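Uncharacterized protein (Eubacterium ventriosum, PDB 3FDI) is of unknown function but, as a cytidylate kinase-like member of the P-loop NTPase clan, probably binds nucleotides and may transfer phosphate between them. Local coordinates at residues B[8-13]-B[116-121]; B[59-64]-B[109-114]; B[105-110]-B[157-162]; B[174-179]-B[190-195]. All coordinates share one frame; numbering follows the deposited sequence.

Contact 1 (B[8-13]-B[116-121]). With SO4 (sulfate ion), chain F.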
# COMPACT_ATOMS: atom_id res chain seq x y z
N ILE B 8 16.29 -21.53 -14.07
CA ILE B 8 14.98 -21.53 -13.42
C ILE B 8 14.26 -20.20 -13.76
O ILE B 8 14.83 -19.14 -13.57
CB ILE B 8 15.11 -21.71 -11.89
CG1 ILE B 8 16.03 -22.90 -11.58
CG2 ILE B 8 13.78 -21.96 -11.29
CD1 ILE B 8 16.41 -23.03 -10.15
N ILE B 9 13.03 -20.27 -14.28
CA ILE B 9 12.27 -19.09 -14.63
C ILE B 9 11.02 -19.04 -13.80
O ILE B 9 10.23 -19.98 -13.84
CB ILE B 9 11.88 -19.09 -16.07
CG1 ILE B 9 13.15 -19.21 -16.95
CG2 ILE B 9 11.03 -17.83 -16.38
CD1 ILE B 9 12.84 -19.44 -18.48
N ALA B 10 10.86 -17.98 -13.01
CA ALA B 10 9.75 -17.81 -12.06
C ALA B 10 8.85 -16.74 -12.66
O ALA B 10 9.29 -15.61 -12.92
CB ALA B 10 10.25 -17.39 -10.71
N ILE B 11 7.62 -17.10 -12.95
CA ILE B 11 6.71 -16.22 -13.66
C ILE B 11 5.59 -15.90 -12.76
O ILE B 11 4.95 -16.82 -12.20
CB ILE B 11 6.16 -16.91 -14.90
CG1 ILE B 11 7.19 -16.89 -16.02
CG2 ILE B 11 4.90 -16.16 -15.42
CD1 ILE B 11 6.91 -17.86 -17.02
N GLY B 12 5.34 -14.61 -12.61
CA GLY B 12 4.11 -14.09 -12.06
C GLY B 12 3.30 -13.44 -13.17
O GLY B 12 3.79 -13.24 -14.27
N ARG B 13 2.06 -13.08 -12.87
CA ARG B 13 1.16 -12.65 -13.90
C ARG B 13 -0.20 -12.14 -13.36
O ARG B 13 -0.69 -12.60 -12.30
CB ARG B 13 0.90 -13.82 -14.89
CG ARG B 13 -0.34 -14.69 -14.51
CD ARG B 13 -0.13 -16.13 -14.02
NE ARG B 13 0.12 -16.24 -12.61
CZ ARG B 13 -0.28 -17.21 -11.78
NH1 ARG B 13 -1.02 -18.23 -12.17
NH2 ARG B 13 0.10 -17.14 -10.49
N PRO B 116 21.31 -18.03 -7.86
CA PRO B 116 21.74 -17.07 -8.87
C PRO B 116 21.40 -17.49 -10.30
O PRO B 116 21.59 -16.70 -11.22
CB PRO B 116 23.28 -17.06 -8.69
CG PRO B 116 23.61 -18.45 -8.36
CD PRO B 116 22.44 -18.87 -7.41
N ASN B 117 20.96 -18.72 -10.48
CA ASN B 117 20.40 -19.21 -11.74
C ASN B 117 18.90 -18.93 -12.00
O ASN B 117 18.35 -19.35 -13.03
CB ASN B 117 20.63 -20.71 -11.77
CG ASN B 117 22.10 -21.02 -11.73
OD1 ASN B 117 22.88 -20.29 -12.30
ND2 ASN B 117 22.48 -22.11 -11.11
N MSE B 118 18.26 -18.23 -11.08
CA MSE B 118 16.85 -17.96 -11.22
C MSE B 118 16.67 -16.55 -11.79
O MSE B 118 17.30 -15.61 -11.36
CB MSE B 118 16.12 -18.18 -9.87
CG MSE B 118 14.59 -18.00 -9.96
SE MSE B 118 14.01 -16.11 -9.88
CE MSE B 118 14.68 -15.75 -8.14
N ILE B 119 15.81 -16.44 -12.79
CA ILE B 119 15.30 -15.18 -13.33
C ILE B 119 13.83 -15.11 -13.02
O ILE B 119 13.16 -16.14 -13.02
CB ILE B 119 15.46 -15.20 -14.83
CG1 ILE B 119 16.92 -15.49 -15.17
CG2 ILE B 119 15.04 -13.92 -15.39
CD1 ILE B 119 17.27 -17.07 -15.42
N SER B 120 13.30 -13.92 -12.82
CA SER B 120 11.87 -13.78 -12.68
C SER B 120 11.28 -12.70 -13.56
O SER B 120 11.89 -11.69 -13.81
CB SER B 120 11.49 -13.47 -11.23
OG SER B 120 12.13 -12.28 -10.82
N ALA B 121 10.04 -12.91 -13.95
CA ALA B 121 9.39 -12.05 -14.91
C ALA B 121 7.94 -11.97 -14.47
O ALA B 121 7.34 -13.01 -14.06
CB ALA B 121 9.54 -12.65 -16.34
S SO4 F . -0.72 -19.41 -8.05
O1 SO4 F . 0.45 -20.13 -7.55
O2 SO4 F . -0.30 -18.00 -8.08
O3 SO4 F . -1.11 -19.92 -9.36
O4 SO4 F . -1.85 -19.66 -7.12

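Contact 2 (B[59-64]-B[109-114])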
# COMPACT_ATOMS: atom_id res chain seq x y z
N GLU B 59 14.63 -19.01 4.62
CA GLU B 59 13.78 -18.61 3.52
C GLU B 59 12.46 -18.08 4.14
O GLU B 59 11.73 -18.81 4.84
CB GLU B 59 13.58 -19.80 2.57
CG GLU B 59 14.91 -20.13 1.82
CD GLU B 59 14.89 -21.45 1.04
OE1 GLU B 59 13.83 -21.80 0.48
OE2 GLU B 59 15.97 -22.11 0.97
N LYS B 60 12.22 -16.79 3.90
CA LYS B 60 11.15 -16.01 4.57
C LYS B 60 9.74 -16.65 4.55
O LYS B 60 9.06 -16.66 5.57
CB LYS B 60 11.11 -14.55 4.00
CG LYS B 60 12.42 -13.72 4.29
CD LYS B 60 12.21 -12.18 4.10
CE LYS B 60 13.13 -11.32 5.04
NZ LYS B 60 14.60 -11.34 4.73
N PRO B 61 9.30 -17.18 3.40
CA PRO B 61 7.94 -17.74 3.33
C PRO B 61 7.77 -18.96 4.21
O PRO B 61 6.68 -19.20 4.76
CB PRO B 61 7.77 -18.13 1.84
CG PRO B 61 8.81 -17.42 1.10
CD PRO B 61 9.94 -17.14 2.08
N MSE B 62 8.85 -19.72 4.35
CA MSE B 62 8.81 -20.92 5.15
C MSE B 62 8.84 -20.60 6.64
O MSE B 62 8.02 -21.13 7.39
CB MSE B 62 9.94 -21.86 4.77
CG MSE B 62 9.76 -22.52 3.39
SE MSE B 62 11.07 -23.99 3.25
CE MSE B 62 11.12 -24.44 5.13
N ASN B 63 9.77 -19.74 7.05
CA ASN B 63 9.83 -19.31 8.46
C ASN B 63 8.47 -18.74 8.85
O ASN B 63 7.88 -19.09 9.86
CB ASN B 63 10.91 -18.23 8.67
CG ASN B 63 12.31 -18.69 8.27
OD1 ASN B 63 12.82 -19.69 8.77
ND2 ASN B 63 12.93 -17.94 7.35
N PHE B 64 7.96 -17.87 8.00
CA PHE B 64 6.64 -17.26 8.22
C PHE B 64 5.51 -18.31 8.35
O PHE B 64 4.71 -18.28 9.31
CB PHE B 64 6.36 -16.28 7.08
CG PHE B 64 5.13 -15.48 7.29
CD1 PHE B 64 5.12 -14.40 8.20
CD2 PHE B 64 3.97 -15.78 6.60
CE1 PHE B 64 3.96 -13.65 8.42
CE2 PHE B 64 2.82 -15.03 6.82
CZ PHE B 64 2.81 -13.96 7.73
N GLU B 109 9.77 -16.68 -6.97
CA GLU B 109 10.86 -15.72 -7.03
C GLU B 109 11.40 -15.44 -5.61
O GLU B 109 12.60 -15.22 -5.45
CB GLU B 109 10.49 -14.42 -7.74
CG GLU B 109 9.83 -13.33 -6.90
CD GLU B 109 8.51 -13.72 -6.27
OE1 GLU B 109 7.82 -14.75 -6.66
OE2 GLU B 109 8.15 -12.99 -5.32
N GLU B 110 10.53 -15.51 -4.60
CA GLU B 110 10.95 -15.32 -3.21
C GLU B 110 11.69 -16.53 -2.67
O GLU B 110 12.79 -16.38 -2.09
CB GLU B 110 9.77 -14.98 -2.32
CG GLU B 110 10.11 -14.75 -0.86
CD GLU B 110 11.05 -13.55 -0.59
OE1 GLU B 110 11.15 -12.62 -1.44
OE2 GLU B 110 11.69 -13.55 0.49
N ILE B 111 11.09 -17.72 -2.85
CA ILE B 111 11.72 -18.99 -2.45
C ILE B 111 13.15 -19.22 -3.02
O ILE B 111 14.03 -19.74 -2.31
CB ILE B 111 10.87 -20.19 -2.88
CG1 ILE B 111 9.53 -20.19 -2.13
CG2 ILE B 111 11.62 -21.53 -2.66
CD1 ILE B 111 8.67 -21.29 -2.60
N LEU B 112 13.36 -18.82 -4.27
CA LEU B 112 14.58 -19.07 -4.99
C LEU B 112 15.44 -17.83 -5.13
O LEU B 112 16.29 -17.73 -6.02
CB LEU B 112 14.22 -19.64 -6.34
CG LEU B 112 13.52 -21.00 -6.31
CD1 LEU B 112 13.18 -21.43 -7.70
CD2 LEU B 112 14.37 -22.08 -5.55
N SER B 113 15.14 -16.85 -4.29
CA SER B 113 15.99 -15.70 -4.01
C SER B 113 17.50 -15.94 -4.06
O SER B 113 18.23 -15.25 -4.74
CB SER B 113 15.70 -15.22 -2.59
OG SER B 113 14.68 -14.28 -2.62
N ASP B 114 17.99 -16.87 -3.29
CA ASP B 114 19.44 -17.02 -3.20
C ASP B 114 20.02 -17.83 -4.37
O ASP B 114 21.23 -18.01 -4.43
CB ASP B 114 19.84 -17.67 -1.88
CG ASP B 114 19.12 -18.95 -1.65
OD1 ASP B 114 17.90 -18.96 -1.89
OD2 ASP B 114 19.77 -19.94 -1.21

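Contact 3 (B[105-110]-B[157-162]). With SO4 (sulfate ion), chain F.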
# COMPACT_ATOMS: atom_id res chain seq x y z
N GLY B 105 3.88 -18.65 -10.44
CA GLY B 105 3.28 -18.34 -9.17
C GLY B 105 4.02 -19.01 -8.05
O GLY B 105 5.25 -19.20 -8.15
N ARG B 106 3.28 -19.35 -7.00
CA ARG B 106 3.78 -20.12 -5.86
C ARG B 106 4.95 -19.47 -5.09
O ARG B 106 5.76 -20.16 -4.46
CB ARG B 106 4.18 -21.53 -6.34
CG ARG B 106 3.02 -22.34 -7.04
CD ARG B 106 1.98 -22.85 -6.02
NE ARG B 106 0.94 -21.89 -5.79
CZ ARG B 106 -0.03 -22.00 -4.88
NH1 ARG B 106 -0.11 -23.06 -4.07
NH2 ARG B 106 -0.94 -21.02 -4.77
N CYS B 107 5.02 -18.15 -5.12
CA CYS B 107 6.05 -17.39 -4.46
C CYS B 107 7.44 -17.78 -4.93
O CYS B 107 8.41 -17.60 -4.19
CB CYS B 107 5.93 -17.57 -2.95
SG CYS B 107 4.30 -17.04 -2.34
N ALA B 108 7.56 -18.29 -6.15
CA ALA B 108 8.83 -18.93 -6.51
C ALA B 108 9.99 -17.93 -6.53
O ALA B 108 11.09 -18.30 -6.14
CB ALA B 108 8.74 -19.73 -7.79
N GLU B 109 9.77 -16.68 -6.97
CA GLU B 109 10.86 -15.72 -7.03
C GLU B 109 11.40 -15.44 -5.61
O GLU B 109 12.60 -15.22 -5.45
CB GLU B 109 10.49 -14.42 -7.74
CG GLU B 109 9.83 -13.33 -6.90
CD GLU B 109 8.51 -13.72 -6.27
OE1 GLU B 109 7.82 -14.75 -6.66
OE2 GLU B 109 8.15 -12.99 -5.32
N GLU B 110 10.53 -15.51 -4.60
CA GLU B 110 10.95 -15.32 -3.21
C GLU B 110 11.69 -16.53 -2.67
O GLU B 110 12.79 -16.38 -2.09
CB GLU B 110 9.77 -14.98 -2.32
CG GLU B 110 10.11 -14.75 -0.86
CD GLU B 110 11.05 -13.55 -0.59
OE1 GLU B 110 11.15 -12.62 -1.44
OE2 GLU B 110 11.69 -13.55 0.49
N LYS B 157 -2.43 -11.68 -5.21
CA LYS B 157 -1.80 -10.66 -4.41
C LYS B 157 -1.84 -11.05 -2.94
O LYS B 157 -0.84 -10.95 -2.25
CB LYS B 157 -2.50 -9.32 -4.65
CG LYS B 157 -2.15 -8.20 -3.69
CD LYS B 157 -2.69 -6.82 -4.22
CE LYS B 157 -2.71 -5.74 -3.12
NZ LYS B 157 -2.86 -4.31 -3.66
N VAL B 158 -3.00 -11.53 -2.50
CA VAL B 158 -3.15 -11.94 -1.13
C VAL B 158 -2.25 -13.12 -0.81
O VAL B 158 -1.55 -13.10 0.18
CB VAL B 158 -4.65 -12.26 -0.78
CG1 VAL B 158 -4.76 -13.28 0.30
CG2 VAL B 158 -5.36 -10.99 -0.37
N TYR B 159 -2.26 -14.15 -1.65
CA TYR B 159 -1.43 -15.31 -1.41
C TYR B 159 0.06 -14.89 -1.33
O TYR B 159 0.75 -15.18 -0.36
CB TYR B 159 -1.68 -16.37 -2.50
CG TYR B 159 -0.61 -17.46 -2.60
CD1 TYR B 159 -0.55 -18.54 -1.66
CD2 TYR B 159 0.32 -17.43 -3.62
CE1 TYR B 159 0.43 -19.54 -1.75
CE2 TYR B 159 1.27 -18.41 -3.74
CZ TYR B 159 1.33 -19.46 -2.81
OH TYR B 159 2.33 -20.36 -2.97
N HIS B 160 0.51 -14.15 -2.34
CA HIS B 160 1.88 -13.68 -2.43
C HIS B 160 2.30 -12.78 -1.27
O HIS B 160 3.40 -12.95 -0.74
CB HIS B 160 2.13 -12.93 -3.73
CG HIS B 160 3.57 -12.57 -3.96
ND1 HIS B 160 4.14 -11.43 -3.43
CD2 HIS B 160 4.55 -13.18 -4.67
CE1 HIS B 160 5.42 -11.38 -3.77
NE2 HIS B 160 5.68 -12.41 -4.55
N ASN B 161 1.47 -11.79 -0.93
CA ASN B 161 1.89 -10.79 0.08
C ASN B 161 1.72 -11.33 1.48
O ASN B 161 2.24 -10.77 2.47
CB ASN B 161 1.15 -9.43 -0.08
CG ASN B 161 1.46 -8.73 -1.45
OD1 ASN B 161 2.35 -9.16 -2.22
ND2 ASN B 161 0.70 -7.66 -1.74
N PHE B 162 0.99 -12.42 1.61
CA PHE B 162 0.95 -13.07 2.89
C PHE B 162 2.29 -13.75 3.15
O PHE B 162 2.83 -13.59 4.23
CB PHE B 162 -0.15 -14.11 2.98
CG PHE B 162 -0.21 -14.78 4.35
CD1 PHE B 162 -0.60 -14.06 5.47
CD2 PHE B 162 0.17 -16.10 4.51
CE1 PHE B 162 -0.66 -14.66 6.71
CE2 PHE B 162 0.12 -16.71 5.77
CZ PHE B 162 -0.31 -16.01 6.87
S SO4 F . -0.72 -19.41 -8.05
O1 SO4 F . 0.45 -20.13 -7.55
O2 SO4 F . -0.30 -18.00 -8.08
O3 SO4 F . -1.11 -19.92 -9.36
O4 SO4 F . -1.85 -19.66 -7.12

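Contact 4 (B[174-179]-B[190-195])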
# COMPACT_ATOMS: atom_id res chain seq x y z
N TYR B 174 10.68 -8.28 -9.28
CA TYR B 174 11.06 -9.10 -10.43
C TYR B 174 12.28 -8.53 -11.21
O TYR B 174 12.63 -7.39 -11.09
CB TYR B 174 9.86 -9.21 -11.38
CG TYR B 174 8.55 -9.57 -10.67
CD1 TYR B 174 7.71 -8.57 -10.24
CD2 TYR B 174 8.20 -10.88 -10.37
CE1 TYR B 174 6.55 -8.80 -9.54
CE2 TYR B 174 6.96 -11.17 -9.69
CZ TYR B 174 6.15 -10.10 -9.29
OH TYR B 174 4.94 -10.21 -8.63
N ASP B 175 12.91 -9.38 -12.01
CA ASP B 175 13.90 -8.95 -12.97
C ASP B 175 13.38 -8.28 -14.21
O ASP B 175 14.03 -7.36 -14.74
CB ASP B 175 14.71 -10.16 -13.44
CG ASP B 175 15.47 -10.79 -12.29
OD1 ASP B 175 16.01 -10.02 -11.48
OD2 ASP B 175 15.50 -12.02 -12.17
N ILE B 176 12.24 -8.77 -14.68
CA ILE B 176 11.55 -8.24 -15.85
C ILE B 176 10.05 -8.15 -15.63
O ILE B 176 9.48 -9.04 -15.07
CB ILE B 176 11.68 -9.16 -17.05
CG1 ILE B 176 13.08 -9.70 -17.18
CG2 ILE B 176 11.33 -8.41 -18.30
CD1 ILE B 176 13.19 -10.80 -18.21
N CYS B 177 9.39 -7.12 -16.15
CA CYS B 177 7.94 -7.05 -16.27
C CYS B 177 7.65 -6.64 -17.66
O CYS B 177 8.30 -5.70 -18.16
CB CYS B 177 7.40 -5.98 -15.37
SG CYS B 177 7.79 -6.23 -13.60
N ILE B 178 6.67 -7.27 -18.30
CA ILE B 178 6.31 -6.97 -19.68
C ILE B 178 4.79 -6.92 -19.82
O ILE B 178 4.08 -7.87 -19.38
CB ILE B 178 6.91 -8.00 -20.64
CG1 ILE B 178 8.43 -8.11 -20.42
CG2 ILE B 178 6.70 -7.56 -22.07
CD1 ILE B 178 9.11 -9.22 -21.22
N LYS B 179 4.29 -5.80 -20.33
CA LYS B 179 2.83 -5.62 -20.52
C LYS B 179 2.47 -6.07 -21.91
O LYS B 179 3.04 -5.56 -22.88
CB LYS B 179 2.39 -4.15 -20.35
CG LYS B 179 0.87 -3.91 -20.47
CD LYS B 179 0.50 -2.46 -20.14
CE LYS B 179 0.75 -2.11 -18.63
NZ LYS B 179 0.47 -0.68 -18.32
N ASP B 190 10.26 -13.67 -26.31
CA ASP B 190 11.60 -13.44 -26.92
C ASP B 190 12.43 -12.51 -26.08
O ASP B 190 13.65 -12.68 -25.98
CB ASP B 190 11.52 -12.85 -28.34
CG ASP B 190 11.03 -13.87 -29.42
OD1 ASP B 190 10.97 -15.12 -29.21
OD2 ASP B 190 10.67 -13.39 -30.51
N MSE B 191 11.79 -11.52 -25.48
CA MSE B 191 12.50 -10.57 -24.70
C MSE B 191 13.01 -11.20 -23.40
O MSE B 191 14.05 -10.77 -22.88
CB MSE B 191 11.60 -9.41 -24.35
CG MSE B 191 11.15 -8.60 -25.55
SE MSE B 191 9.76 -7.33 -25.07
CE MSE B 191 10.80 -6.26 -23.83
N ILE B 192 12.26 -12.19 -22.86
CA ILE B 192 12.67 -12.87 -21.63
C ILE B 192 13.86 -13.76 -21.95
O ILE B 192 14.82 -13.83 -21.17
CB ILE B 192 11.50 -13.71 -20.99
CG1 ILE B 192 10.43 -12.76 -20.44
CG2 ILE B 192 12.03 -14.66 -19.88
CD1 ILE B 192 9.08 -13.41 -20.12
N ILE B 193 13.82 -14.37 -23.13
CA ILE B 193 14.90 -15.25 -23.57
C ILE B 193 16.21 -14.45 -23.80
O ILE B 193 17.33 -14.89 -23.47
CB ILE B 193 14.52 -15.96 -24.89
CG1 ILE B 193 13.39 -16.97 -24.68
CG2 ILE B 193 15.76 -16.59 -25.56
CD1 ILE B 193 12.71 -17.30 -25.97
N LYS B 194 16.07 -13.27 -24.36
CA LYS B 194 17.21 -12.36 -24.53
C LYS B 194 17.79 -11.97 -23.18
O LYS B 194 19.00 -12.02 -22.98
CB LYS B 194 16.75 -11.12 -25.29
CG LYS B 194 17.82 -10.04 -25.58
CD LYS B 194 17.24 -8.98 -26.53
CE LYS B 194 18.25 -8.26 -27.41
NZ LYS B 194 18.94 -9.08 -28.44
N TYR B 195 16.93 -11.60 -22.22
CA TYR B 195 17.41 -11.30 -20.88
C TYR B 195 18.25 -12.48 -20.35
O TYR B 195 19.42 -12.32 -19.90
CB TYR B 195 16.23 -11.00 -19.93
CG TYR B 195 16.63 -10.51 -18.57
CD1 TYR B 195 16.67 -9.14 -18.28
CD2 TYR B 195 16.96 -11.38 -17.57
CE1 TYR B 195 17.00 -8.68 -17.03
CE2 TYR B 195 17.32 -10.90 -16.29
CZ TYR B 195 17.32 -9.55 -16.05
OH TYR B 195 17.67 -9.05 -14.82

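Contact 1 (B[8-13]-B[116-121])
Two groups of strand 8-13 hold the carbonyl oxygen of Ala121: Gly12 N donates a 2.9 Å hydrogen bond to Ala121 O, and the CA-H of Ile11 adds a weaker contact to the same oxygen. The ladder runs back from there as in any parallel pair, with Ala121 N bonded to Ala10 O at 3.0 Å and Ala10 N to Ile119 O at 2.9 Å. At its start Ile8 N donates to Asn117 O at 3.2 Å. These are adjacent inner strands of the five-stranded parallel sheet, ordered 2-3-1-4-5, of P-loop kinases; strand 8-13 runs into a glycine-rich segment, consistent with the family's phosphate-binding loop. On one face the methyl group of Ala10 is small enough for the selenomethionine Met118 to fold back over it. There Met118 CG stands anti to the backbone N (chi1 -176°), and the bend at the next bond (chi2 -82°) brings SE to 4.1 Å from Ala10 CB. The other face carries Ile9, Ile11, Ile119 and Ala121, greasy residues suited to the cover of helices 19-30 and 185-197. Beyond the ladder, Arg13 sends NH2 to O2 of a sulfate ion, 2.6 Å away, while Arg13 NH1 reaches sulfate O3. An alanine here would probably leave sulfate O2 and O3 without these donors and the anion more dependent on Arg106.

Contact 2 (B[59-64]-B[109-114])
Two helix ends meet here: the first turn of helix 60-66, with Glu59 at its N-cap and Lys60 and Pro61 following, leans on Glu110 and Ile111 at the end of helix 108-111. Pro61 suits its place, since a residue in the first turn need offer no N-H to the helix, and its rigid ring makes a firm apolar surface. Pro61 CG rests 3.6 Å from Glu110 CG, so that it is the aliphatic part of the glutamate that meets the proline. Glu110 CG stands anti to the backbone N (chi1 -179°), and the chain then bends. Its carboxylate passes beside the root of the lysine, with Glu110 OE2 3.7 Å from Lys60 CB. The lysine chain runs on past the carboxylate, and Lys60 NZ stays 5.6 Å from Glu110 OE2, too far for a salt bridge though probably near enough for a mild attraction. Ile111 presents CG1 to Pro61 CG at 4.3 Å, while Phe87 of helix 81-95 touches both residues. Glu59 reaches across to Ile111 CG2 with OE1, 3.8 Å away; the same OE1 also lies near Ile111 O, two acceptors that share no bond. Where helix 108-111 ends, Ser113 OG and Ser113 N approach Glu110 O from the same face, the hydroxyl at 2.9 Å, and both bond to it. Helix 60-66 belongs to the insertion between the second and third strands in chain order, the position that the nucleoside monophosphate-binding region takes in monophosphate kinases.

Contact 3 (B[105-110]-B[157-162])
Arg106 lies over the ring of Tyr159 from a type I' beta turn, Gly105 to Ala108, that leads strand 101-104 into helix 108-111 of the P-loop kinase fold. Its CB sits 4.0 Å from Tyr159 OH, and CG and CD both touch O1 of a bound sulfate ion. NE donates to that same O1, which Arg106 N also grips. At the tip the guanidinium lies flat on the tyrosine, planes 7° apart and centres 4.2 Å from each other: NH2 is over the ring near its rim, Tyr159 OH over the guanidinium centre. NH2 also bonds to sulfate O4 at 2.9 Å, and NH1 to Gln86. With Arg13 on the same anion, this probably marks a phosphate-binding position. An alanine in place of Tyr159 removes the ring, and would probably leave one guanidinium face without its stacking partner, Arg106 relying more on the sulfate and Gln86, and Cys107 SG, now 3.6 Å from Tyr159 CE2, without this aromatic neighbour. One residue further on, His160 meets Glu109 tip to tip, its ring held at both nitrogens: ND1 donates to Asn161 OD1 at 3.1 Å, and NE2 gives a 2.7 Å, nearly straight bond (165°) to the syn side of Glu109 OE2.

Contact 4 (B[174-179]-B[190-195])
Ile176 drives its CD1 methyl into the hollow between Ile192 and Tyr195 on helix 185-197. The methyl is 3.5 Å from Tyr195 CG and 4.0 Å from Ile192 CA, deep enough to meet the helix backbone. Behind it Ile176 CG1 lies over the face of the tyrosine ring, 3.9 Å from the centroid, a CH-pi contact that a flat aromatic is well shaped to accept. Two residues along the strand, on the same face, Ile178 fills the next hollow: its CD1 is 4.0 Å from Met191 CB and 3.9 Å from Ile192 CG1. Ile192 thus forms the bump between the two isoleucines. In both isoleucines CG1 is anti to the carbonyl carbon, and the extended second torsion carries CD1 outward to the helix. Asp175 closes the far end, with CB 3.4 Å from Tyr195 OH. The polar ends of this pair reach the interface with the second subunit: Asp175, also bonded to Ser120 N, forms a salt bridge with Lys182 of that subunit, and Tyr195 OH bonds to Lys179 O there. The axes of strand 176-179 and helix 190-195 run nearly antiparallel, at 164°; the helix packs on the sheet beside helix 19-30, while strand 176-180 borders strand 118-125 on one edge and pairs antiparallel with the second subunit's strand.

Contacts 1 and 4 are buried and share one sheet: Ile176 N bonds to Ser120 O, tying their strands together, but contact 1 is built of backbone hydrogen bonds and contact 4 of interlocking hydrocarbon. Contacts 2 and 3 are only partly buried and both use helix 108-111, its end in contact 2 and its start in contact 3. Charged side chains take part in both, yet contact 2 uses mainly their aliphatic parts and makes no hydrogen bond across its segments, whereas contact 3 has a histidine-carboxylate bond and a stacked arginine. The sulfate joins contacts 1 and 3 at the sheet's C-terminal end, and contact 4 faces the second subunit.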